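Local coordinates for putative dihydrodipicolinate synthase (Thermus thermophilus, PDB 2PCQ), which is of unestablished function but belongs to the dihydrodipicolinate synthetase family of TIM-barrel proteins and has a potassium ion bound in the model, at residues A138-A143 with A166-F171. Numbering follows the deposited sequence.
Sequences AVEALA and ARLQEF. With K (potassium ion), chain B.
Glu140 reaches across from helix 136-142 to Arg167, the last residue of helix 158-167. Its CB points neither toward nor away from segment 166-171, but the chain, extended beyond CG, brings the tip nearer. CG, anti to the backbone N (chi1 178°), touches Leu168 CD2 at 4.1 Å. The carboxylate stands nearly perpendicular to the guanidinium (planes 83° apart), its oxygens over one face. Glu140 OE1 lies 3.0 Å from Arg167 NH1, a salt bridge of charge alone, since no N-H points at the oxygen; Glu140 OE2, offset toward the rim, is 3.1 Å from Arg167 NH2. OE2 also accepts from a water 3.0 Å away that donates to Arg167 O, linking the carboxylate to the last helical residue. A long acid and a long, exposed cation suit this border.

Deeper in, the contact is apolar. Val139 CG1 meets Phe171 CZ at 3.6 Å, a branched methyl against a broad ring. Leu168 suits its place by its fork: CD1 reaches Val139, CD2 Glu140 and Ala143. Small Ala143 lets the chains come close, its CB touching both Leu168 CD2 and, at 3.9 Å, Phe171 CD2. Potassium joins the backbones, bound by Ala143 O (2.9 Å) and more distantly by Glu170 O (3.2 Å); two waters, His145 O and Val148 O complete the site.

The contact joins helix 136-142 to the C-terminal end of helix 158-167 and the loop leading into strand 172-175. Val139 also packs on Tyr164 and Glu140 on Phe163, both of helix 158-167; Leu142 faces helix 107-118, and Phe171 lies on Val148 and Ile151 of strand 148-153.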
loop_
_atom_site.group_PDB
_atom_site.type_symbol
_atom_site.label_atom_id
_atom_site.label_comp_id
_atom_site.label_asym_id
_atom_site.label_seq_id
_atom_site.Cartn_x
_atom_site.Cartn_y
_atom_site.Cartn_z
ATOM N N ALA A 138 -16.304 2.173 -12.874
ATOM C CA ALA A 138 -16.757 3.542 -13.089
ATOM C C ALA A 138 -16.476 3.971 -14.525
ATOM O O ALA A 138 -17.303 4.626 -15.158
ATOM C CB ALA A 138 -16.065 4.485 -12.113
ATOM N N VAL A 139 -15.306 3.605 -15.039
ATOM C CA VAL A 139 -14.955 3.957 -16.412
ATOM C C VAL A 139 -15.965 3.344 -17.381
ATOM O O VAL A 139 -16.395 3.994 -18.331
ATOM C CB VAL A 139 -13.536 3.456 -16.786
ATOM C CG1 VAL A 139 -13.237 3.785 -18.249
ATOM C CG2 VAL A 139 -12.490 4.105 -15.877
ATOM N N GLU A 140 -16.348 2.095 -17.136
ATOM C CA GLU A 140 -17.305 1.420 -18.002
ATOM C C GLU A 140 -18.701 2.044 -17.914
ATOM O O GLU A 140 -19.432 2.091 -18.902
ATOM C CB GLU A 140 -17.367 -0.075 -17.667
ATOM C CG GLU A 140 -18.396 -0.839 -18.498
ATOM C CD GLU A 140 -18.138 -2.332 -18.535
ATOM O OE1 GLU A 140 -17.561 -2.866 -17.568
ATOM O OE2 GLU A 140 -18.527 -2.977 -19.532
ATOM N N ALA A 141 -19.062 2.538 -16.737
ATOM C CA ALA A 141 -20.363 3.167 -16.558
ATOM C C ALA A 141 -20.406 4.520 -17.262
ATOM O O ALA A 141 -21.446 4.925 -17.772
ATOM C CB ALA A 141 -20.662 3.345 -15.070
ATOM N N LEU A 142 -19.270 5.211 -17.291
ATOM C CA LEU A 142 -19.188 6.526 -17.920
ATOM C C LEU A 142 -18.944 6.472 -19.424
ATOM O O LEU A 142 -19.320 7.392 -20.152
ATOM C CB LEU A 142 -18.078 7.348 -17.260
ATOM C CG LEU A 142 -18.331 7.743 -15.801
ATOM C CD1 LEU A 142 -17.046 8.227 -15.157
ATOM C CD2 LEU A 142 -19.403 8.822 -15.759
ATOM N N ALA A 143 -18.316 5.394 -19.879
ATOM C CA ALA A 143 -17.992 5.221 -21.288
ATOM C C ALA A 143 -19.144 5.429 -22.275
ATOM O O ALA A 143 -18.929 5.936 -23.360
ATOM C CB ALA A 143 -17.365 3.843 -21.508
ATOM N N ALA A 166 -10.453 -4.460 -24.717
ATOM C CA ALA A 166 -11.342 -5.604 -24.850
ATOM C C ALA A 166 -12.819 -5.318 -24.574
ATOM O O ALA A 166 -13.693 -5.953 -25.165
ATOM C CB ALA A 166 -10.857 -6.739 -23.944
ATOM N N ARG A 167 -13.103 -4.367 -23.693
ATOM C CA ARG A 167 -14.494 -4.099 -23.343
ATOM C C ARG A 167 -15.124 -2.783 -23.779
ATOM O O ARG A 167 -16.350 -2.682 -23.822
ATOM C CB ARG A 167 -14.680 -4.231 -21.824
ATOM C CG ARG A 167 -14.557 -5.653 -21.289
ATOM C CD ARG A 167 -14.958 -5.724 -19.817
ATOM N NE ARG A 167 -16.403 -5.810 -19.609
ATOM C CZ ARG A 167 -16.991 -5.728 -18.417
ATOM N NH1 ARG A 167 -16.258 -5.549 -17.326
ATOM N NH2 ARG A 167 -18.309 -5.845 -18.312
ATOM N N LEU A 168 -14.324 -1.780 -24.117
ATOM C CA LEU A 168 -14.907 -0.492 -24.467
ATOM C C LEU A 168 -14.753 -0.017 -25.905
ATOM O O LEU A 168 -13.650 0.037 -26.439
ATOM C CB LEU A 168 -14.359 0.585 -23.520
ATOM C CG LEU A 168 -14.427 0.253 -22.023
ATOM C CD1 LEU A 168 -13.859 1.412 -21.206
ATOM C CD2 LEU A 168 -15.874 -0.026 -21.617
ATOM N N GLN A 169 -15.877 0.330 -26.520
ATOM C CA GLN A 169 -15.893 0.851 -27.881
ATOM C C GLN A 169 -16.260 2.327 -27.778
ATOM O O GLN A 169 -16.769 2.767 -26.745
ATOM C CB GLN A 169 -16.924 0.111 -28.730
ATOM C CG GLN A 169 -16.697 -1.385 -28.809
ATOM C CD GLN A 169 -17.670 -2.066 -29.747
ATOM O OE1 GLN A 169 -17.638 -1.849 -30.962
ATOM N NE2 GLN A 169 -18.546 -2.894 -29.190
ATOM N N GLU A 170 -16.013 3.092 -28.837
ATOM C CA GLU A 170 -16.308 4.521 -28.803
ATOM C C GLU A 170 -15.629 5.113 -27.567
ATOM O O GLU A 170 -16.196 5.968 -26.882
ATOM C CB GLU A 170 -17.819 4.768 -28.710
ATOM C CG GLU A 170 -18.620 4.366 -29.938
ATOM C CD GLU A 170 -20.097 4.701 -29.801
ATOM O OE1 GLU A 170 -20.496 5.228 -28.739
ATOM O OE2 GLU A 170 -20.860 4.437 -30.755
ATOM N N PHE A 171 -14.417 4.643 -27.277
ATOM C CA PHE A 171 -13.679 5.121 -26.114
ATOM C C PHE A 171 -12.198 5.231 -26.460
ATOM O O PHE A 171 -11.487 4.232 -26.565
ATOM C CB PHE A 171 -13.889 4.166 -24.941
ATOM C CG PHE A 171 -13.612 4.782 -23.607
ATOM C CD1 PHE A 171 -12.531 4.360 -22.843
ATOM C CD2 PHE A 171 -14.443 5.780 -23.106
ATOM C CE1 PHE A 171 -12.281 4.923 -21.594
ATOM C CE2 PHE A 171 -14.203 6.350 -21.859
ATOM C CZ PHE A 171 -13.119 5.919 -21.101
HETATM K K K B . -18.232 7.856 -25.359
HETATM O O HOH W 1 -18.531 -4.486 -22.181
HETATM O O HOH W 2 -18.493 3.597 -24.988
HETATM O O HOH W 3 -21.039 7.143 -26.545
HETATM O O HOH W 4 -17.592 9.724 -27.773
#